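Ferritin like protein (Caulobacter vibrioides, PDB 3HL1) is of unknown function but belongs to the ferritin-like family and probably binds metal. Local coordinates at residues G154-Q157 and L158-H161; D136-T139 and D140-S143; F147-A150 and L151-G154. One frame throughout, in Å; residues are numbered along the deposited sequence.

Contact 1: residues G154-Q157 and L158-H161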
ATOM      1  N   GLY A 154      13.319  15.686   1.391  1.00 30.36           N
ATOM      2  CA  GLY A 154      13.927  15.350   2.677  1.00 29.53           C
ATOM      3  C   GLY A 154      15.113  14.423   2.533  1.00 27.53           C
ATOM      4  O   GLY A 154      16.139  14.621   3.183  1.00 30.42           O
HETATM    5  N   MSE A 155      14.947  13.397   1.701  1.00 28.37           N
HETATM    6  CA  MSE A 155      15.968  12.399   1.433  1.00 28.04           C
HETATM    7  C   MSE A 155      17.256  13.035   0.887  1.00 26.30           C
HETATM    8  O   MSE A 155      18.367  12.670   1.276  1.00 30.54           O
HETATM    9  CB  MSE A 155      15.432  11.377   0.421  1.00 29.64           C
HETATM   10  CG  MSE A 155      14.505  10.361   1.028  1.00 31.64           C
HETATM   11 SE   MSE A 155      13.602   9.308  -0.372  0.75 25.05          SE
HETATM   12  CE  MSE A 155      15.128   8.427  -1.183  1.00 35.08           C
ATOM     13  N   GLU A 156      17.104  13.987  -0.007  1.00 29.26           N
ATOM     14  CA  GLU A 156      18.259  14.672  -0.545  1.00 33.01           C
ATOM     15  C   GLU A 156      18.977  15.506   0.486  1.00 31.23           C
ATOM     16  O   GLU A 156      20.197  15.477   0.588  1.00 33.44           O
ATOM     17  CB  GLU A 156      17.844  15.582  -1.686  1.00 32.44           C
ATOM     18  CG  GLU A 156      18.998  15.906  -2.604  1.00 41.84           C
ATOM     19  CD  GLU A 156      19.241  17.339  -2.726  1.00 59.06           C
ATOM     20  OE1 GLU A 156      19.575  17.943  -1.682  1.00 67.51           O
ATOM     21  OE2 GLU A 156      19.123  17.856  -3.865  1.00 69.15           O
ATOM     22  N   GLN A 157      18.228  16.289   1.243  1.00 32.85           N
ATOM     23  CA  GLN A 157      18.813  17.161   2.238  1.00 33.23           C
ATOM     24  C   GLN A 157      19.514  16.397   3.312  1.00 33.48           C
ATOM     25  O   GLN A 157      20.541  16.865   3.831  1.00 31.48           O
ATOM     26  CB  GLN A 157      17.749  18.025   2.905  1.00 33.46           C
ATOM     27  CG  GLN A 157      17.105  19.048   1.952  1.00 38.74           C
ATOM     28  CD  GLN A 157      16.056  19.916   2.620  1.00 37.73           C
ATOM     29  OE1 GLN A 157      15.968  19.970   3.840  1.00 48.24           O
ATOM     30  NE2 GLN A 157      15.274  20.620   1.823  1.00 40.38           N
ATOM     31  N   LEU A 158      18.965  15.224   3.661  1.00 29.84           N
ATOM     32  CA  LEU A 158      19.501  14.418   4.738  1.00 28.30           C
ATOM     33  C   LEU A 158      20.317  13.189   4.286  1.00 29.00           C
ATOM     34  O   LEU A 158      20.532  12.263   5.065  1.00 28.15           O
ATOM     35  CB  LEU A 158      18.334  14.005   5.661  1.00 30.27           C
ATOM     36  CG  LEU A 158      17.655  15.179   6.395  1.00 32.33           C
ATOM     37  CD1 LEU A 158      16.268  14.859   6.857  1.00 28.95           C
ATOM     38  CD2 LEU A 158      18.473  15.739   7.563  1.00 30.33           C
ATOM     39  N   ARG A 159      20.794  13.204   3.046  1.00 29.35           N
ATOM     40  CA  ARG A 159      21.593  12.113   2.485  1.00 29.62           C
ATOM     41  C   ARG A 159      22.908  11.769   3.223  1.00 33.36           C
ATOM     42  O   ARG A 159      23.410  10.652   3.104  1.00 31.51           O
ATOM     43  CB  ARG A 159      21.903  12.388   1.038  1.00 33.62           C
ATOM     44  CG  ARG A 159      22.828  13.613   0.806  1.00 30.21           C
ATOM     45  CD  ARG A 159      22.784  13.966  -0.675  1.00 35.81           C
ATOM     46  NE  ARG A 159      23.720  15.022  -1.002  1.00 36.10           N
ATOM     47  CZ  ARG A 159      23.485  16.327  -0.901  1.00 42.34           C
ATOM     48  NH1 ARG A 159      22.331  16.818  -0.489  1.00 42.90           N
ATOM     49  NH2 ARG A 159      24.445  17.172  -1.231  1.00 51.29           N
ATOM     50  N   GLY A 160      23.416  12.692   4.034  1.00 33.33           N
ATOM     51  CA  GLY A 160      24.533  12.389   4.900  1.00 31.18           C
ATOM     52  C   GLY A 160      24.308  11.281   5.880  1.00 33.74           C
ATOM     53  O   GLY A 160      25.263  10.679   6.357  1.00 32.72           O
ATOM     54  N   HIS A 161      23.041  10.995   6.193  1.00 31.24           N
ATOM     55  CA  HIS A 161      22.680   9.921   7.085  1.00 31.25           C
ATOM     56  C   HIS A 161      22.624   8.556   6.426  1.00 29.03           C
ATOM     57  O   HIS A 161      22.457   7.554   7.133  1.00 29.54           O
ATOM     58  CB  HIS A 161      21.323  10.220   7.709  1.00 30.06           C
ATOM     59  CG  HIS A 161      21.375  11.285   8.742  1.00 33.32           C
ATOM     60  ND1 HIS A 161      21.046  12.592   8.463  1.00 32.61           N
ATOM     61  CD2 HIS A 161      21.739  11.249  10.052  1.00 30.29           C
ATOM     62  CE1 HIS A 161      21.186  13.316   9.563  1.00 32.28           C
ATOM     63  NE2 HIS A 161      21.627  12.534  10.533  1.00 37.67           N
TER
HETATM   64  O   HOH W   1      22.804  15.519   4.659  1.00 32.00           O
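Arg159 reaches back to the last turn of helix 144-157 and binds Glu156 through both backbone and side chain. Its NH1 donates to the backbone O of Glu156 at 2.7 Å, with an N-H...O angle of 163°. The oxygen lies at the edge of the guanidinium, close to its plane. Seen from the carbonyl, however, the donor stands above the peptide plane, 43° out of it. The same NH1 makes a salt bridge to Glu156 OE1 at 3.2 Å. The two side chains run side by side, and their carboxylate and guanidinium planes are almost perpendicular.

The torsions explain this reach. Arg159 CG sits between its own backbone N and carbonyl carbon (chi1 66°), which turns the otherwise extended chain back over the Glu156 carbonyl. CG itself comes within 3.2 Å of Glu156 O. Arg159 N adds a weak bond to that oxygen.

One residue earlier, Leu158 N donates to Gly154 O at 2.9 Å, the last helical bond before Leu158 leaves helical geometry. A water bridges Gln157 O to Gly160 N. Gln157 sends its amide to the N-terminal segment, to Pro4 O and Trp6 N. Leu158 CB, CG and CD1 gather over the same Gly154 oxygen, and the side chain continues onto Leu11 and Trp6.

At this helix C-terminus an arginine side chain hydrogen-bonds to a carbonyl of the last turn. The positive group probably offsets the negative end of the helix dipole. Asp189, bound to Arg159 NE, would share the charge and tie this end to helix 188-207.

Contact 2: residues D136-T139 and D140-S143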
ATOM      1  N   ASP A 136       8.251  20.058   5.671  1.00 37.22           N
ATOM      2  CA  ASP A 136       8.400  18.791   6.400  1.00 35.68           C
ATOM      3  C   ASP A 136       7.308  18.556   7.451  1.00 35.61           C
ATOM      4  O   ASP A 136       7.237  17.461   8.025  1.00 33.98           O
ATOM      5  CB  ASP A 136       9.820  18.644   6.997  1.00 34.04           C
ATOM      6  CG  ASP A 136      10.071  19.505   8.250  1.00 38.38           C
ATOM      7  OD1 ASP A 136       9.243  20.348   8.662  1.00 34.03           O
ATOM      8  OD2 ASP A 136      11.161  19.324   8.820  1.00 33.31           O
ATOM      9  N   ASP A 137       6.434  19.539   7.659  1.00 32.68           N
ATOM     10  CA  ASP A 137       5.295  19.380   8.581  1.00 36.91           C
ATOM     11  C   ASP A 137       3.967  19.029   7.917  1.00 38.85           C
ATOM     12  O   ASP A 137       2.957  18.914   8.597  1.00 36.81           O
ATOM     13  CB  ASP A 137       5.138  20.596   9.508  1.00 39.26           C
ATOM     14  CG  ASP A 137       4.953  21.928   8.766  1.00 49.02           C
ATOM     15  OD1 ASP A 137       4.865  21.970   7.515  1.00 49.20           O
ATOM     16  OD2 ASP A 137       4.913  22.964   9.474  1.00 68.28           O
ATOM     17  N   VAL A 138       3.982  18.851   6.597  1.00 39.09           N
ATOM     18  CA  VAL A 138       2.812  18.410   5.852  1.00 40.55           C
ATOM     19  C   VAL A 138       2.584  16.927   6.095  1.00 41.28           C
ATOM     20  O   VAL A 138       3.512  16.138   6.004  1.00 38.39           O
ATOM     21  CB  VAL A 138       3.003  18.624   4.338  1.00 39.91           C
ATOM     22  CG1 VAL A 138       1.815  18.122   3.562  1.00 39.18           C
ATOM     23  CG2 VAL A 138       3.235  20.098   4.072  1.00 39.86           C
ATOM     24  N   THR A 139       1.351  16.580   6.395  1.00 41.06           N
ATOM     25  CA  THR A 139       0.958  15.209   6.630  1.00 45.62           C
ATOM     26  C   THR A 139       0.000  14.661   5.550  1.00 42.51           C
ATOM     27  O   THR A 139      -0.078  13.447   5.391  1.00 44.20           O
ATOM     28  CB  THR A 139       0.308  15.004   8.049  1.00 44.82           C
ATOM     29  OG1 THR A 139      -0.172  13.649   8.147  1.00 60.15           O
ATOM     30  CG2 THR A 139      -0.842  15.946   8.268  1.00 45.87           C
ATOM     31  N   ASP A 140      -0.732  15.541   4.864  1.00 39.63           N
ATOM     32  CA  ASP A 140      -1.681  15.170   3.842  1.00 36.65           C
ATOM     33  C   ASP A 140      -1.283  15.734   2.494  1.00 32.81           C
ATOM     34  O   ASP A 140      -0.889  16.910   2.345  1.00 32.57           O
ATOM     35  CB  ASP A 140      -3.086  15.648   4.179  1.00 39.03           C
ATOM     36  CG  ASP A 140      -3.727  14.889   5.338  1.00 43.99           C
ATOM     37  OD1 ASP A 140      -3.550  13.683   5.439  1.00 45.91           O
ATOM     38  OD2 ASP A 140      -4.506  15.501   6.104  1.00 56.70           O
ATOM     39  N   TYR A 141      -1.419  14.887   1.485  1.00 33.38           N
ATOM     40  CA  TYR A 141      -1.060  15.252   0.135  1.00 30.41           C
ATOM     41  C   TYR A 141      -2.229  14.948  -0.823  1.00 30.57           C
ATOM     42  O   TYR A 141      -3.146  14.210  -0.495  1.00 30.23           O
ATOM     43  CB  TYR A 141       0.226  14.470  -0.253  1.00 33.79           C
ATOM     44  CG  TYR A 141       1.438  14.721   0.624  1.00 31.30           C
ATOM     45  CD1 TYR A 141       1.694  13.962   1.775  1.00 31.91           C
ATOM     46  CD2 TYR A 141       2.334  15.718   0.306  1.00 31.31           C
ATOM     47  CE1 TYR A 141       2.779  14.222   2.563  1.00 32.00           C
ATOM     48  CE2 TYR A 141       3.445  15.967   1.078  1.00 31.14           C
ATOM     49  CZ  TYR A 141       3.666  15.222   2.211  1.00 31.43           C
ATOM     50  OH  TYR A 141       4.789  15.535   2.956  1.00 28.62           O
ATOM     51  N   GLY A 142      -2.174  15.505  -2.033  1.00 29.34           N
ATOM     52  CA  GLY A 142      -3.237  15.293  -3.011  1.00 30.90           C
ATOM     53  C   GLY A 142      -3.161  13.998  -3.792  1.00 31.15           C
ATOM     54  O   GLY A 142      -4.093  13.631  -4.480  1.00 30.85           O
ATOM     55  N   SER A 143      -2.018  13.315  -3.686  1.00 33.04           N
ATOM     56  CA  SER A 143      -1.748  12.067  -4.414  1.00 31.43           C
ATOM     57  C   SER A 143      -0.549  11.368  -3.771  1.00 30.18           C
ATOM     58  O   SER A 143       0.212  12.000  -3.065  1.00 32.48           O
ATOM     59  CB  SER A 143      -1.369  12.363  -5.874  1.00 28.86           C
ATOM     60  OG  SER A 143      -0.209  13.214  -5.977  1.00 29.95           O
TER
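Val138 lays its CG1 methyl over one face of the Tyr141 ring. The methyl is 3.9 Å from the ring centroid and 22° off the ring normal, a CH-pi contact. It stands 3.6 Å above the ring plane, displaced from the centre toward the rim. Tyr141 CE2 is 3.7 Å from this methyl, and CZ is equally near. CG1 also packs against the backbone O of Asp140, at 3.2 Å.

The valine torsion selects the branch that touches. CG1 is anti to the backbone N (chi1 178°), which places it beside the carbonyl carbon and above the ring. Tyr141 turns its ring back along the chain, with CG anti to its own carbonyl carbon. The phenol oxygen therefore ends near the backbone of Val138. Tyr141 CD1 also comes within 4.1 Å of Thr139 O, at an oblique approach.

The second shell fixes both partners. His14 NE2 is hydrogen-bonded to Val138 O and more weakly to Tyr141 OH. Thr139 O bonds to His86 ND1, and the Tyr141 backbone bonds to His86 and Asp88. Just downstream, Ser143 is the N-cap of helix 144-157, its OG bonded to Glu146 N.

The loop has no regular secondary structure. The methyl-on-ring contact is its apolar part here; hydrogen bonds to His14, His86 and Asp88 hold the backbone around it. The carbonyls of Val138 and Thr139 turn to His14 and His86. His14 sits where the valine carbonyl and the tyrosine hydroxyl converge, and so joins the loop to helix 8-35.

Contact 3: residues F147-A150 and L151-G154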
ATOM      1  N   PHE A 147       3.228  12.879  -2.304  1.00 30.75           N
ATOM      2  CA  PHE A 147       3.873  12.381  -1.066  1.00 28.89           C
ATOM      3  C   PHE A 147       5.338  11.994  -1.389  1.00 28.78           C
ATOM      4  O   PHE A 147       6.280  12.429  -0.703  1.00 29.89           O
ATOM      5  CB  PHE A 147       3.105  11.163  -0.538  1.00 32.48           C
ATOM      6  CG  PHE A 147       3.462  10.762   0.919  1.00 35.01           C
ATOM      7  CD1 PHE A 147       4.760  10.777   1.384  1.00 47.23           C
ATOM      8  CD2 PHE A 147       2.475  10.377   1.789  1.00 47.18           C
ATOM      9  CE1 PHE A 147       5.060  10.442   2.696  1.00 47.91           C
ATOM     10  CE2 PHE A 147       2.781  10.043   3.104  1.00 51.09           C
ATOM     11  CZ  PHE A 147       4.077  10.099   3.545  1.00 41.17           C
ATOM     12  N   TYR A 148       5.549  11.168  -2.417  1.00 31.78           N
ATOM     13  CA  TYR A 148       6.906  10.788  -2.796  1.00 32.56           C
ATOM     14  C   TYR A 148       7.784  11.918  -3.296  1.00 33.81           C
ATOM     15  O   TYR A 148       8.991  11.872  -3.062  1.00 29.34           O
ATOM     16  CB  TYR A 148       6.941   9.575  -3.729  1.00 35.62           C
ATOM     17  CG  TYR A 148       6.613   8.304  -2.982  1.00 33.58           C
ATOM     18  CD1 TYR A 148       7.492   7.792  -2.017  1.00 34.75           C
ATOM     19  CD2 TYR A 148       5.426   7.625  -3.185  1.00 33.99           C
ATOM     20  CE1 TYR A 148       7.186   6.636  -1.309  1.00 32.76           C
ATOM     21  CE2 TYR A 148       5.127   6.445  -2.480  1.00 32.25           C
ATOM     22  CZ  TYR A 148       6.020   5.977  -1.536  1.00 33.01           C
ATOM     23  OH  TYR A 148       5.740   4.862  -0.820  1.00 33.42           O
ATOM     24  N   ASP A 149       7.210  12.921  -3.974  1.00 33.36           N
ATOM     25  CA  ASP A 149       7.948  14.127  -4.284  1.00 35.24           C
ATOM     26  C   ASP A 149       8.555  14.839  -3.067  1.00 34.97           C
ATOM     27  O   ASP A 149       9.719  15.296  -3.110  1.00 33.01           O
ATOM     28  CB  ASP A 149       7.011  15.148  -4.926  1.00 37.48           C
ATOM     29  CG  ASP A 149       6.831  14.954  -6.400  1.00 46.88           C
ATOM     30  OD1 ASP A 149       7.461  14.076  -7.019  1.00 50.81           O
ATOM     31  OD2 ASP A 149       6.044  15.743  -6.941  1.00 52.75           O
ATOM     32  N   ALA A 150       7.722  15.041  -2.041  1.00 34.12           N
ATOM     33  CA  ALA A 150       8.158  15.625  -0.756  1.00 33.65           C
ATOM     34  C   ALA A 150       9.233  14.743  -0.136  1.00 33.36           C
ATOM     35  O   ALA A 150      10.280  15.218   0.321  1.00 34.45           O
ATOM     36  CB  ALA A 150       6.986  15.765   0.183  1.00 33.31           C
ATOM     37  N   LEU A 151       8.990  13.443  -0.101  1.00 32.99           N
ATOM     38  CA  LEU A 151       9.986  12.531   0.466  1.00 32.53           C
ATOM     39  C   LEU A 151      11.379  12.651  -0.206  1.00 30.85           C
ATOM     40  O   LEU A 151      12.386  12.722   0.450  1.00 33.49           O
ATOM     41  CB  LEU A 151       9.473  11.107   0.379  1.00 31.83           C
ATOM     42  CG  LEU A 151      10.184  10.146   1.326  1.00 36.45           C
ATOM     43  CD1 LEU A 151       9.735  10.345   2.773  1.00 32.05           C
ATOM     44  CD2 LEU A 151       9.961   8.675   0.851  1.00 30.59           C
ATOM     45  N   ARG A 152      11.426  12.728  -1.529  1.00 33.11           N
ATOM     46  CA  ARG A 152      12.713  12.971  -2.238  1.00 31.00           C
ATOM     47  C   ARG A 152      13.475  14.236  -1.769  1.00 32.35           C
ATOM     48  O   ARG A 152      14.698  14.232  -1.673  1.00 31.07           O
ATOM     49  CB  ARG A 152      12.491  13.128  -3.743  1.00 34.07           C
ATOM     50  CG  ARG A 152      12.062  11.899  -4.448  1.00 40.47           C
ATOM     51  CD  ARG A 152      11.975  12.215  -5.962  1.00 42.88           C
ATOM     52  NE  ARG A 152      11.508  11.054  -6.706  1.00 45.25           N
ATOM     53  CZ  ARG A 152      10.265  10.882  -7.143  1.00 50.79           C
ATOM     54  NH1 ARG A 152       9.312  11.764  -6.883  1.00 53.08           N
ATOM     55  NH2 ARG A 152       9.956   9.785  -7.815  1.00 42.95           N
ATOM     56  N   VAL A 153      12.758  15.281  -1.413  1.00 34.04           N
ATOM     57  CA  VAL A 153      13.382  16.509  -0.906  1.00 32.91           C
ATOM     58  C   VAL A 153      14.043  16.292   0.443  1.00 33.11           C
ATOM     59  O   VAL A 153      15.224  16.650   0.624  1.00 33.43           O
ATOM     60  CB  VAL A 153      12.375  17.714  -0.881  1.00 34.71           C
ATOM     61  CG1 VAL A 153      12.977  18.972  -0.201  1.00 34.88           C
ATOM     62  CG2 VAL A 153      11.951  18.037  -2.300  1.00 35.97           C
ATOM     63  N   GLY A 154      13.319  15.686   1.391  1.00 30.36           N
ATOM     64  CA  GLY A 154      13.927  15.350   2.677  1.00 29.53           C
ATOM     65  C   GLY A 154      15.113  14.423   2.533  1.00 27.53           C
ATOM     66  O   GLY A 154      16.139  14.621   3.183  1.00 30.42           O
TER
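Regular i to i+4 helical bonds join Phe147-Ala150 to Leu151-Gly154, among them Leu151 N to Phe147 O at 3.0 Å and Gly154 N to Ala150 O at 3.3 Å. Val153 N is held more loosely, by weak bonds to both Asp149 O and Ala150 O.

Asp149 and Arg152 form a salt bridge one turn apart, OD1 to NH1 at 3.0 Å. The carboxylate oxygen arrives at the edge of the guanidinium, near its plane, but the two flat groups are turned 52° against each other. With CG anti to its carbonyl carbon (chi1 -68°), Arg152 starts its extended chain past Tyr148 O, 3.4 Å from CG, and the guanidinium ends beside Asp149. The other end nitrogen, NH2, makes a salt bridge to Asp200 of helix 188-207, so the guanidinium spans two acids. Asp149 OD2 lies close to Glu125 OE2, two like charges.

On another side of the helix, Tyr148 and Leu151 lie side by side and point the same way. Leu151 CD2 meets the tyrosine ring obliquely, 3.9 Å from CD1. Tyr148 OH is hydrogen-bonded to Glu22. Leu151 continues onto Leu11, His14 and Phe15 of helix 8-35. Val153 touches Trp6 and Leu134, and its CG2 lies 3.6 Å from Asp149 O.

Tyr148 packs on both helix 8-35 and helix 188-207. An unidentified ligand lies about 4 Å from its side chain; it probably comes from the crystallisation liquor, though it may mark a pocket. Leu151 and Arg152 extend the same two interfaces. Packing of one helix against two others is consistent with the helical bundle of ferritin-like proteins.

The three contacts follow the chain into, along and out of helix 144-157. Contact 2 is the loop leading to its N-cap, contact 3 its middle, and contact 1 its C-terminal end. Contacts 2 and 3 touch, their centres 10 Å apart: Tyr141 CD1 lies 3.7 Å from Phe147 CD2, and Tyr141 OH lies 3.5 Å from Ala150 CB. Contacts 1 and 3 share Gly154, with centres 11 Å apart. Contacts 1 and 2 do not touch; their nearest atoms are about 7 Å apart. His14 hydrogen-bonds to contact 2 and packs against Leu151 of contact 3. Of the three, contact 3 holds Tyr148, whose side chain is about 4 Å from the unidentified ligand.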